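Local coordinates for fructosyl amine:oxygen oxidoreductase (Neosartorya fumigata, PDB 4WCT), which probably oxidises fructosyl amines, the Amadori products of glycation, using a bound flavin-adenine dinucleotide and molecular oxygen, at residues A[144-147]-A[148-152]; A[278-281]-A[282-285]; A[236-239]-A[240-244]; A[67-70]-A[71-74]; A[89-92]-A[93-97]. One frame throughout, in Å; residues are numbered along the deposited sequence.

Interaction 1. Residues A[144-147]-A[148-152]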
# COMPACT_ATOMS: atom_id res chain seq x y z
N LYS A 144 -4.28 25.98 -8.34
CA LYS A 144 -3.93 26.38 -6.97
C LYS A 144 -5.19 26.68 -6.18
O LYS A 144 -6.07 27.41 -6.65
CB LYS A 144 -3.01 27.59 -6.99
CG LYS A 144 -2.62 28.11 -5.61
CD LYS A 144 -1.62 27.20 -4.92
CE LYS A 144 -1.40 27.58 -3.47
NZ LYS A 144 -0.51 28.79 -3.36
N LEU A 145 -5.21 26.22 -4.94
CA LEU A 145 -6.32 26.46 -4.03
C LEU A 145 -5.83 27.29 -2.87
O LEU A 145 -4.93 26.87 -2.12
CB LEU A 145 -6.91 25.13 -3.53
CG LEU A 145 -7.21 24.07 -4.57
CD1 LEU A 145 -7.57 22.77 -3.86
CD2 LEU A 145 -8.35 24.53 -5.47
N GLU A 146 -6.33 28.53 -2.78
CA GLU A 146 -5.80 29.54 -1.85
C GLU A 146 -6.74 29.78 -0.70
O GLU A 146 -6.31 30.14 0.40
CB GLU A 146 -5.60 30.87 -2.57
CG GLU A 146 -4.63 30.82 -3.72
CD GLU A 146 -3.20 31.09 -3.29
OE1 GLU A 146 -2.93 31.25 -2.08
OE2 GLU A 146 -2.35 31.16 -4.19
N THR A 147 -8.04 29.65 -0.94
CA THR A 147 -9.05 30.02 0.04
C THR A 147 -9.95 28.84 0.39
O THR A 147 -10.01 27.86 -0.36
CB THR A 147 -9.95 31.17 -0.50
OG1 THR A 147 -10.70 30.68 -1.60
CG2 THR A 147 -9.09 32.39 -0.93
N ALA A 148 -10.74 28.97 1.44
CA ALA A 148 -11.69 27.93 1.80
C ALA A 148 -12.68 27.72 0.68
O ALA A 148 -13.03 26.60 0.36
CB ALA A 148 -12.43 28.31 3.06
N GLU A 149 -13.15 28.80 0.08
CA GLU A 149 -14.07 28.68 -1.04
C GLU A 149 -13.47 27.91 -2.21
O GLU A 149 -14.15 27.08 -2.84
CB GLU A 149 -14.56 30.08 -1.49
CG GLU A 149 -15.55 30.02 -2.66
CD GLU A 149 -16.48 31.22 -2.68
OE1 GLU A 149 -17.40 31.28 -1.79
OE2 GLU A 149 -16.24 32.12 -3.53
N ASP A 150 -12.21 28.17 -2.51
CA ASP A 150 -11.50 27.43 -3.57
C ASP A 150 -11.58 25.93 -3.26
O ASP A 150 -11.84 25.14 -4.15
CB ASP A 150 -10.02 27.79 -3.67
CG ASP A 150 -9.75 29.19 -4.24
OD1 ASP A 150 -10.63 29.76 -4.91
OD2 ASP A 150 -8.60 29.68 -4.05
N PHE A 151 -11.32 25.53 -2.00
CA PHE A 151 -11.41 24.11 -1.64
C PHE A 151 -12.84 23.59 -1.81
O PHE A 151 -13.07 22.54 -2.42
CB PHE A 151 -10.94 23.86 -0.20
CG PHE A 151 -9.45 23.75 -0.07
CD1 PHE A 151 -8.80 22.55 -0.26
CD2 PHE A 151 -8.69 24.88 0.20
CE1 PHE A 151 -7.44 22.46 -0.10
CE2 PHE A 151 -7.33 24.81 0.36
CZ PHE A 151 -6.69 23.59 0.22
N ARG A 152 -13.81 24.32 -1.27
CA ARG A 152 -15.19 23.82 -1.29
C ARG A 152 -15.72 23.65 -2.69
O ARG A 152 -16.42 22.68 -2.98
CB ARG A 152 -16.12 24.70 -0.46
CG ARG A 152 -15.79 24.68 1.03
CD ARG A 152 -16.89 25.31 1.88
NE ARG A 152 -17.10 26.71 1.53
CZ ARG A 152 -16.52 27.76 2.11
NH1 ARG A 152 -15.73 27.63 3.17
NH2 ARG A 152 -16.75 28.96 1.63
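Ala148 begins the short helix directly after Thr147, which holds the N-cap position. One residue on, Glu149 places CB beside the threonine hydroxyl, with Thr147 OG1 to Glu149 CB at 3.9 Å, while its carboxylate extends away from the preceding strand. Asp150 carries most of the polar chemistry. Its backbone N donates to Thr147 OG1 over 3.1 Å, and the bond is nearly straight. The threonine can accept it because OG1 sits between its own backbone N and carbonyl carbon (chi1 66°), turned to the first turn of the helix. In return the aspartate side chain folds back: Asp150 OD2 takes the Thr147 amide, N to OD2 3.2 Å, from a donor standing 48° out of the carboxylate plane. The same oxygen uses its anti lone pair for Glu146 N, a shorter bond of 2.8 Å. Two amides ahead of the helix are thus held by one oxygen, which should also fix the rotation of the carboxylate. Phe151 closes the first regular turn with its N on Thr147 O, 3.1 Å, and turns one face of its ring to Leu145. There Leu145 CB stands 4.0 Å from the ring centroid in a CH-pi contact, and Leu145 CD1 reaches the same ring at CE1. Phe164 stacks on Phe151 elsewhere. Reciprocal bonds between Thr147 and Asp150 form a capping box, with Glu146 and Thr147 alone between strand 143-145 and helix 148-152.

Interaction 2. Residues A[278-281]-A[282-285]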
# COMPACT_ATOMS: atom_id res chain seq x y z
N LEU A 278 -9.10 14.23 -1.37
CA LEU A 278 -8.60 15.39 -0.65
C LEU A 278 -7.60 14.93 0.40
O LEU A 278 -7.99 14.23 1.34
CB LEU A 278 -9.74 16.12 0.02
CG LEU A 278 -9.37 17.26 0.96
CD1 LEU A 278 -8.75 18.44 0.21
CD2 LEU A 278 -10.60 17.73 1.71
N PHE A 279 -6.36 15.40 0.29
CA PHE A 279 -5.25 14.99 1.16
C PHE A 279 -4.54 16.22 1.73
O PHE A 279 -4.07 17.06 0.98
CB PHE A 279 -4.28 14.16 0.32
CG PHE A 279 -3.04 13.69 1.07
CD1 PHE A 279 -3.10 13.30 2.39
CD2 PHE A 279 -1.86 13.56 0.38
CE1 PHE A 279 -1.99 12.72 3.02
CE2 PHE A 279 -0.74 12.99 1.00
CZ PHE A 279 -0.82 12.55 2.30
N ASN A 280 -4.48 16.32 3.05
CA ASN A 280 -3.60 17.23 3.75
C ASN A 280 -2.48 16.41 4.38
O ASN A 280 -2.74 15.48 5.18
CB ASN A 280 -4.38 18.02 4.81
CG ASN A 280 -3.49 18.89 5.67
OD1 ASN A 280 -2.39 18.50 6.03
ND2 ASN A 280 -4.02 20.00 6.13
N ILE A 281 -1.25 16.68 3.96
CA ILE A 281 -0.11 15.82 4.28
C ILE A 281 0.21 15.74 5.77
O ILE A 281 1.00 14.90 6.18
CB ILE A 281 1.16 16.24 3.52
CG1 ILE A 281 1.64 17.62 3.98
CG2 ILE A 281 0.91 16.17 2.02
CD1 ILE A 281 3.03 17.95 3.46
N ALA A 282 -0.40 16.58 6.59
CA ALA A 282 -0.20 16.49 8.04
C ALA A 282 -1.49 16.32 8.79
O ALA A 282 -1.51 16.52 10.01
CB ALA A 282 0.58 17.69 8.56
N LYS A 283 -2.58 15.97 8.10
CA LYS A 283 -3.87 15.74 8.77
C LYS A 283 -4.55 14.46 8.31
O LYS A 283 -4.91 13.61 9.13
CB LYS A 283 -4.83 16.90 8.65
CG LYS A 283 -4.39 18.10 9.48
CD LYS A 283 -5.56 19.07 9.67
CE LYS A 283 -5.15 20.28 10.48
NZ LYS A 283 -5.17 19.96 11.91
N GLY A 284 -4.67 14.28 7.02
CA GLY A 284 -5.26 13.02 6.53
C GLY A 284 -5.87 13.15 5.15
O GLY A 284 -5.72 14.17 4.49
N PHE A 285 -6.68 12.17 4.81
CA PHE A 285 -7.42 12.21 3.57
C PHE A 285 -8.74 11.49 3.70
O PHE A 285 -8.93 10.67 4.59
CB PHE A 285 -6.60 11.65 2.40
CG PHE A 285 -6.10 10.24 2.58
CD1 PHE A 285 -4.79 10.02 2.98
CD2 PHE A 285 -6.87 9.16 2.21
CE1 PHE A 285 -4.28 8.72 3.10
CE2 PHE A 285 -6.38 7.86 2.34
CZ PHE A 285 -5.08 7.65 2.76
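The rings of Phe279 and Phe285 meet as an offset edge-to-face pair, the edge of Phe285 directed to the face of Phe279, with centroids 5.7 Å apart and planes at 82°. Over one face of the Phe279 ring lies Ile281 CA, displaced to the rim, and at the ring edge Phe279 CD1 touches Gly284 O at 3.5 Å. The edge of Phe285 is in turn met by Phe279 CD1, 3.7 Å from Phe285 CD1. A second flat group, the Asn280 amide, belongs to the opposite face of the hairpin. With CG anti to the backbone N (chi1 174°), it turns back over the bend so that Asn280 OD1 accepts from Ala282 N in the carbonyl plane, 2.8 Å away. Lys283 crosses this amide with CB and CG before its ammonium continues to Asp338, while Asn280 ND2 is bonded to His122. The strands are joined by Asn280 N to Gly284 O, 2.9 Å. In the reverse direction Asn280 O takes two amides: Gly284 N in its plane and Lys283 N well above it, at 3.0 Å. Lys283 and Gly284 facing one residue make a classic beta bulge, and the backbone angles of Gly284 are ones that leave no room for a CB. Asn280 therefore accepts from the amides of Ala282, Lys283 and Gly284, one with its side chain and two with its carbonyl, so one residue supplies the acceptors for three successive amides of the tight connection between strands 277-280 and 284-287.

Interaction 3. Residues A[236-239]-A[240-244]. With FAD (flavin-adenine dinucleotide), chain C.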
# COMPACT_ATOMS: atom_id res chain seq x y z
N LEU A 236 8.48 -14.32 -2.83
CA LEU A 236 8.01 -13.86 -1.54
C LEU A 236 7.36 -12.49 -1.69
O LEU A 236 8.06 -11.49 -1.92
CB LEU A 236 9.17 -13.82 -0.55
CG LEU A 236 8.88 -13.30 0.86
CD1 LEU A 236 7.71 -13.97 1.55
CD2 LEU A 236 10.11 -13.40 1.76
N SER A 237 6.04 -12.48 -1.61
CA SER A 237 5.22 -11.25 -1.76
C SER A 237 4.17 -11.22 -0.69
O SER A 237 2.98 -11.05 -0.98
CB SER A 237 4.59 -11.17 -3.17
OG SER A 237 3.82 -12.32 -3.48
N ALA A 238 4.62 -11.27 0.56
CA ALA A 238 3.71 -11.38 1.68
C ALA A 238 3.57 -10.07 2.45
O ALA A 238 3.12 -10.09 3.57
CB ALA A 238 4.11 -12.54 2.60
N GLY A 239 3.81 -8.93 1.79
CA GLY A 239 3.63 -7.63 2.43
C GLY A 239 4.43 -7.55 3.69
O GLY A 239 5.54 -8.06 3.77
N ALA A 240 3.85 -6.96 4.74
CA ALA A 240 4.61 -6.74 5.99
C ALA A 240 5.00 -8.06 6.67
O ALA A 240 6.05 -8.16 7.31
CB ALA A 240 3.76 -5.89 6.96
N GLY A 241 4.18 -9.10 6.49
CA GLY A 241 4.46 -10.43 7.03
C GLY A 241 5.72 -11.05 6.45
O GLY A 241 6.28 -12.02 7.04
N SER A 242 6.17 -10.57 5.31
CA SER A 242 7.39 -11.07 4.64
C SER A 242 8.60 -11.02 5.56
O SER A 242 9.53 -11.81 5.43
CB SER A 242 7.71 -10.28 3.39
OG SER A 242 6.60 -10.32 2.50
N ASP A 243 8.62 -10.00 6.42
CA ASP A 243 9.78 -9.73 7.24
C ASP A 243 10.10 -10.83 8.21
O ASP A 243 11.21 -10.84 8.76
CB ASP A 243 9.52 -8.40 8.00
CG ASP A 243 10.78 -7.79 8.60
OD1 ASP A 243 11.83 -7.77 7.92
OD2 ASP A 243 10.65 -7.23 9.73
N SER A 244 9.13 -11.69 8.52
CA SER A 244 9.35 -12.81 9.44
C SER A 244 9.84 -14.09 8.74
O SER A 244 10.29 -15.04 9.41
CB SER A 244 8.07 -13.10 10.22
OG SER A 244 7.12 -13.72 9.37
PA FAD C . -0.61 -6.91 1.08
O1A FAD C . -1.62 -6.33 0.13
O2A FAD C . -0.67 -6.59 2.54
O5B FAD C . -0.68 -8.47 0.89
C5B FAD C . 0.17 -9.32 1.67
C4B FAD C . -0.45 -10.71 1.69
O4B FAD C . 0.50 -11.66 2.29
C3B FAD C . -1.74 -10.81 2.49
O3B FAD C . -2.83 -11.34 1.72
C2B FAD C . -1.38 -11.75 3.65
O2B FAD C . -2.46 -12.51 4.18
C1B FAD C . -0.25 -12.58 3.04
N9A FAD C . 0.62 -13.17 4.08
C8A FAD C . 1.00 -12.62 5.25
N7A FAD C . 1.75 -13.49 5.97
C5A FAD C . 1.91 -14.58 5.17
C6A FAD C . 2.53 -15.89 5.34
N6A FAD C . 3.20 -16.19 6.46
N1A FAD C . 2.37 -16.78 4.33
C2A FAD C . 1.73 -16.50 3.19
N3A FAD C . 1.10 -15.33 2.99
C4A FAD C . 1.17 -14.37 3.95
N1 FAD C . -0.90 2.56 -1.46
C2 FAD C . -1.28 3.33 -2.54
O2 FAD C . -0.78 3.06 -3.63
N3 FAD C . -2.24 4.26 -2.44
C4 FAD C . -2.78 4.60 -1.26
O4 FAD C . -3.68 5.47 -1.11
C4X FAD C . -2.41 3.85 -0.07
N5 FAD C . -2.95 4.14 1.14
C5X FAD C . -2.76 3.26 2.17
C6 FAD C . -3.48 3.38 3.36
C7 FAD C . -3.20 2.54 4.43
C7M FAD C . -4.02 2.65 5.66
C8 FAD C . -2.19 1.49 4.27
C8M FAD C . -1.87 0.53 5.36
C9 FAD C . -1.55 1.29 3.07
C9A FAD C . -1.76 2.17 2.03
N10 FAD C . -1.05 2.04 0.83
C10 FAD C . -1.43 2.81 -0.26
C1' FAD C . 0.01 1.06 0.60
C2' FAD C . -0.49 -0.21 -0.07
O2' FAD C . -1.66 -0.62 0.64
C3' FAD C . 0.61 -1.28 0.02
O3' FAD C . 1.86 -0.72 -0.39
C4' FAD C . 0.27 -2.51 -0.83
O4' FAD C . -1.09 -2.87 -0.63
C5' FAD C . 1.17 -3.65 -0.37
O5' FAD C . 0.91 -4.79 -1.18
P FAD C . 1.54 -6.21 -0.77
O1P FAD C . 1.05 -7.23 -1.78
O2P FAD C . 3.02 -5.99 -0.55
O3P FAD C . 0.87 -6.52 0.65
O HOH W 1 1.41 -9.56 5.61
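Gly239 O is gripped twice by Ser242, from the same face of its carbonyl plane. The backbone bond, Ser242 N to Gly239 O, spans 3.0 Å with the donor well above the plane; the hydroxyl bond, Ser242 OG to Gly239 O, is shorter at 2.8 Å and only 23° tilted. The hydroxyl reaches the same oxygen because OG lies beside the serine's own backbone N (chi1 -57°). Having given its proton to Gly239, it also accepts a weak bond from Ala238 N, 2.9 Å from OG. Leu236 CD1 lies against the hydroxyl. A water completes the turn: it donates to Ala238 O at 2.7 Å and accepts from Gly241 N. The loop follows strand 233-236 of the Rossmann-type sheet and rests on the cofactor. Ala238 CA approaches the ribose oxygen O4B of FAD to 3.3 Å, its methyl lies against the adenine at C4A, and Gly239 CA comes within 3.5 Å of phosphate oxygen O2P. Ser237 OG bonds back to Ile31 O on the neighbouring strand. Ser242 and the water occupy Gly239 O and Ala238 O, and the nearest approaches to the dinucleotide are by CA and methyl groups, consistent with a contact made more by shape than by polar bonds.

Interaction 4. Residues A[67-70]-A[71-74]. With FAD (flavin-adenine dinucleotide), chain C.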
# COMPACT_ATOMS: atom_id res chain seq x y z
N GLY A 67 -3.93 -4.14 0.72
CA GLY A 67 -4.79 -3.90 -0.44
C GLY A 67 -6.26 -4.17 -0.21
O GLY A 67 -7.08 -3.87 -1.07
N ASN A 68 -6.64 -4.74 0.94
CA ASN A 68 -8.05 -5.03 1.19
C ASN A 68 -8.72 -3.81 1.80
O ASN A 68 -8.82 -3.70 3.02
CB ASN A 68 -8.21 -6.24 2.09
CG ASN A 68 -9.64 -6.65 2.30
OD1 ASN A 68 -10.57 -5.98 1.84
ND2 ASN A 68 -9.84 -7.65 3.13
N ASP A 69 -9.08 -2.88 0.92
CA ASP A 69 -9.58 -1.59 1.32
C ASP A 69 -10.57 -1.15 0.24
O ASP A 69 -10.32 -1.33 -0.96
CB ASP A 69 -8.39 -0.61 1.37
CG ASP A 69 -8.66 0.59 2.22
OD1 ASP A 69 -9.84 1.00 2.25
OD2 ASP A 69 -7.65 1.27 2.59
N ILE A 70 -11.65 -0.50 0.66
CA ILE A 70 -12.64 -0.02 -0.30
C ILE A 70 -12.11 1.08 -1.23
O ILE A 70 -12.61 1.27 -2.33
CB ILE A 70 -13.93 0.48 0.39
CG1 ILE A 70 -13.63 1.47 1.51
CG2 ILE A 70 -14.79 -0.69 0.86
CD1 ILE A 70 -14.83 2.25 1.99
N ASN A 71 -11.02 1.72 -0.86
CA ASN A 71 -10.39 2.64 -1.77
C ASN A 71 -8.93 2.86 -1.42
O ASN A 71 -8.54 2.67 -0.25
CB ASN A 71 -11.14 3.96 -1.84
CG ASN A 71 -11.68 4.41 -0.50
OD1 ASN A 71 -10.93 4.57 0.45
ND2 ASN A 71 -13.00 4.58 -0.42
N LYS A 72 -8.17 3.27 -2.42
CA LYS A 72 -6.79 3.75 -2.28
C LYS A 72 -6.59 4.85 -3.33
O LYS A 72 -7.34 4.95 -4.32
CB LYS A 72 -5.76 2.62 -2.55
CG LYS A 72 -5.90 1.43 -1.64
CD LYS A 72 -5.36 1.69 -0.24
CE LYS A 72 -5.09 0.39 0.48
NZ LYS A 72 -4.93 0.57 1.94
N ILE A 73 -5.57 5.65 -3.11
CA ILE A 73 -5.21 6.75 -4.02
C ILE A 73 -4.36 6.21 -5.15
O ILE A 73 -3.45 5.42 -4.92
CB ILE A 73 -4.42 7.83 -3.27
CG1 ILE A 73 -5.23 8.35 -2.07
CG2 ILE A 73 -4.04 8.93 -4.25
CD1 ILE A 73 -4.47 9.27 -1.14
N MET A 74 -4.66 6.64 -6.38
CA MET A 74 -3.81 6.44 -7.55
C MET A 74 -3.37 7.83 -8.05
O MET A 74 -4.20 8.72 -8.26
CB MET A 74 -4.59 5.72 -8.67
CG MET A 74 -3.97 5.81 -10.10
SD MET A 74 -2.41 4.97 -10.22
CE MET A 74 -1.53 5.90 -11.48
PA FAD C . -0.61 -6.91 1.08
O1A FAD C . -1.62 -6.33 0.13
O2A FAD C . -0.67 -6.59 2.54
O5B FAD C . -0.68 -8.47 0.89
C5B FAD C . 0.17 -9.32 1.67
C4B FAD C . -0.45 -10.71 1.69
O4B FAD C . 0.50 -11.66 2.29
C3B FAD C . -1.74 -10.81 2.49
O3B FAD C . -2.83 -11.34 1.72
C2B FAD C . -1.38 -11.75 3.65
O2B FAD C . -2.46 -12.51 4.18
C1B FAD C . -0.25 -12.58 3.04
N9A FAD C . 0.62 -13.17 4.08
C8A FAD C . 1.00 -12.62 5.25
N7A FAD C . 1.75 -13.49 5.97
C5A FAD C . 1.91 -14.58 5.17
C6A FAD C . 2.53 -15.89 5.34
N6A FAD C . 3.20 -16.19 6.46
N1A FAD C . 2.37 -16.78 4.33
C2A FAD C . 1.73 -16.50 3.19
N3A FAD C . 1.10 -15.33 2.99
C4A FAD C . 1.17 -14.37 3.95
N1 FAD C . -0.90 2.56 -1.46
C2 FAD C . -1.28 3.33 -2.54
O2 FAD C . -0.78 3.06 -3.63
N3 FAD C . -2.24 4.26 -2.44
C4 FAD C . -2.78 4.60 -1.26
O4 FAD C . -3.68 5.47 -1.11
C4X FAD C . -2.41 3.85 -0.07
N5 FAD C . -2.95 4.14 1.14
C5X FAD C . -2.76 3.26 2.17
C6 FAD C . -3.48 3.38 3.36
C7 FAD C . -3.20 2.54 4.43
C7M FAD C . -4.02 2.65 5.66
C8 FAD C . -2.19 1.49 4.27
C8M FAD C . -1.87 0.53 5.36
C9 FAD C . -1.55 1.29 3.07
C9A FAD C . -1.76 2.17 2.03
N10 FAD C . -1.05 2.04 0.83
C10 FAD C . -1.43 2.81 -0.26
C1' FAD C . 0.01 1.06 0.60
C2' FAD C . -0.49 -0.21 -0.07
O2' FAD C . -1.66 -0.62 0.64
C3' FAD C . 0.61 -1.28 0.02
O3' FAD C . 1.86 -0.72 -0.39
C4' FAD C . 0.27 -2.51 -0.83
O4' FAD C . -1.09 -2.87 -0.63
C5' FAD C . 1.17 -3.65 -0.37
O5' FAD C . 0.91 -4.79 -1.18
P FAD C . 1.54 -6.21 -0.77
O1P FAD C . 1.05 -7.23 -1.78
O2P FAD C . 3.02 -5.99 -0.55
O3P FAD C . 0.87 -6.52 0.65
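Asp69 and Lys72 meet because the aspartate extends with CG anti to its backbone N (chi1 -159°), while the lysine chain bends sharply at chi2 (-76°) and doubles back to it. Asp69 lies in the FAD-contacting loop that leads from strand 52-56 of the Rossmann-type sheet, and Lys72 opens strand 72-75. The two side chains cross at about a right angle and end in a salt bridge, Lys72 NZ to Asp69 OD2, 2.9 Å, in which OD2 uses its anti lone pair. The same carboxylate oxygen has a second, stronger partner in Lys297, whose ammonium also bonds Asn71 O, so two lysines share this oxygen. Asp69 OD1 takes a long, weak bond from Asn71 N across Ile70. Asn71 and Ile70 run side by side, with Ile70 CG1 against Asn71 ND2 at 3.7 Å.

The bent lysine spreads over one face of the isoalloxazine. Lys72 CD stands above C4X of FAD at 3.7 Å and Lys72 NZ above C5X at 3.5 Å. Asp69 thus appears to be a second-shell residue for the chain lying on the flavin. Earlier in the loop Gly67 N donates to O1A of the pyrophosphate over 3.2 Å. Beyond Lys72 the strand reads the pyrimidine edge with paired backbone bonds: Ile73 N donates to flavin O4 at 2.8 Å, and flavin N3 donates to Ile73 O at 3.0 Å.

Interaction 5. Residues A[89-92]-A[93-97]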
# COMPACT_ATOMS: atom_id res chain seq x y z
N ALA A 89 12.35 9.08 -10.81
CA ALA A 89 12.17 8.63 -12.17
C ALA A 89 11.71 7.18 -12.27
O ALA A 89 10.84 6.86 -13.10
CB ALA A 89 13.45 8.81 -12.97
N ALA A 90 12.28 6.31 -11.44
CA ALA A 90 11.77 4.96 -11.35
C ALA A 90 10.31 4.93 -10.88
O ALA A 90 9.50 4.20 -11.41
CB ALA A 90 12.65 4.13 -10.43
N PHE A 91 9.98 5.72 -9.87
CA PHE A 91 8.62 5.73 -9.38
C PHE A 91 7.63 6.13 -10.49
O PHE A 91 6.58 5.50 -10.65
CB PHE A 91 8.46 6.61 -8.15
CG PHE A 91 7.13 6.45 -7.48
CD1 PHE A 91 6.83 5.27 -6.79
CD2 PHE A 91 6.17 7.43 -7.60
CE1 PHE A 91 5.58 5.09 -6.23
CE2 PHE A 91 4.94 7.29 -6.96
CZ PHE A 91 4.64 6.10 -6.31
N SER A 92 8.00 7.14 -11.27
CA SER A 92 7.16 7.62 -12.36
C SER A 92 7.04 6.57 -13.45
O SER A 92 6.00 6.46 -14.10
CB SER A 92 7.73 8.89 -12.97
OG SER A 92 7.50 9.99 -12.13
N THR A 93 8.09 5.76 -13.62
CA THR A 93 8.01 4.60 -14.54
C THR A 93 6.97 3.58 -14.08
O THR A 93 6.09 3.16 -14.87
CB THR A 93 9.37 3.93 -14.69
OG1 THR A 93 10.32 4.87 -15.19
CG2 THR A 93 9.27 2.71 -15.58
N PHE A 94 6.97 3.28 -12.78
CA PHE A 94 5.94 2.40 -12.21
C PHE A 94 4.55 2.99 -12.38
O PHE A 94 3.64 2.31 -12.87
CB PHE A 94 6.21 2.13 -10.73
CG PHE A 94 7.32 1.15 -10.48
CD1 PHE A 94 7.15 -0.19 -10.77
CD2 PHE A 94 8.46 1.53 -9.83
CE1 PHE A 94 8.12 -1.12 -10.46
CE2 PHE A 94 9.48 0.63 -9.60
CZ PHE A 94 9.29 -0.72 -9.84
N THR A 95 4.36 4.24 -11.99
CA THR A 95 2.99 4.84 -12.05
C THR A 95 2.49 5.13 -13.46
O THR A 95 1.30 5.10 -13.72
CB THR A 95 2.82 6.08 -11.17
OG1 THR A 95 3.76 7.12 -11.51
CG2 THR A 95 3.02 5.70 -9.69
N ARG A 96 3.41 5.39 -14.38
CA ARG A 96 3.03 5.57 -15.77
C ARG A 96 2.37 4.31 -16.29
O ARG A 96 1.31 4.36 -16.94
CB ARG A 96 4.26 5.90 -16.62
CG ARG A 96 3.93 6.37 -18.02
CD ARG A 96 5.18 6.62 -18.85
NE ARG A 96 6.03 7.62 -18.23
CZ ARG A 96 7.22 7.36 -17.69
NH1 ARG A 96 7.83 6.20 -17.89
NH2 ARG A 96 7.89 8.34 -17.12
N ALA A 97 3.05 3.19 -16.07
CA ALA A 97 2.52 1.90 -16.49
C ALA A 97 1.20 1.60 -15.78
O ALA A 97 0.25 1.06 -16.37
CB ALA A 97 3.53 0.79 -16.18
O HOH W 2 10.37 8.02 -15.63
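Thr93 delivers two bonds to Ala89 O, one helical turn back, from opposite faces of its carbonyl plane. The backbone bond, Thr93 N to Ala89 O, is 3.0 Å, and the hydroxyl bond, Thr93 OG1 to Ala89 O, is 2.9 Å; the latter forms because OG1 lies beside the backbone N (chi1 -59°). A water is a third donor to this carbonyl, and it accepts from Arg96 NH2 in the plane of the guanidinium. That group bends back along the helix until one of its faces lies over Ser92 O, 3.9 Å from Arg96 CZ. On another flank Thr95 CG2 packs over the face of the Phe91 ring in a CH-pi contact, 4.0 Å from the centroid and 27° off the normal. Phe94 sends its ring back along the turn, with Phe94 CD2 at 3.3 Å from Ala90 O, and its own N donates to that carbonyl.

Residues outside this turn set the polar ends. Thr95 OG1 bonds to His76 ND1, its main partner, and Arg96 NE forms a salt bridge with Glu78, which should help fix the guanidinium in place. Phe94 is met edge-to-face by both Phe399 and Phe368. The turn lies within helix 86-102, which follows strand 72-75 in the chain. Helix 393-404 packs against Phe94 and Ala97, and the short helix 410-413 covers Ala90, Thr93 and Phe94, while Phe91 touches the loop residues Asn388 and Gln392.

How the interactions relate
Interactions 2 to 5 are buried, whereas interaction 1 is a partly exposed helix start. Both interactions 3 and 4 touch FAD, interaction 3 at the adenine, ribose and a phosphate oxygen, in a loop after the Rossmann-type sheet, interaction 4 at another phosphate oxygen and the flavin, at the start of strand 72-75. Interactions 1 and 2 belong to one large sheet and meet where Phe151 CD1 packs on Leu278 CD1. Interaction 4 touches two others, its Ile73 packing on Phe285 and its Met74 on Thr95. The chemistry follows: capping at the periphery, a charged pair beside the flavin, carbonyls with multiple donors in 278-285, 236-244 and 89-97, and aromatic contacts in interactions 1, 2 and 5.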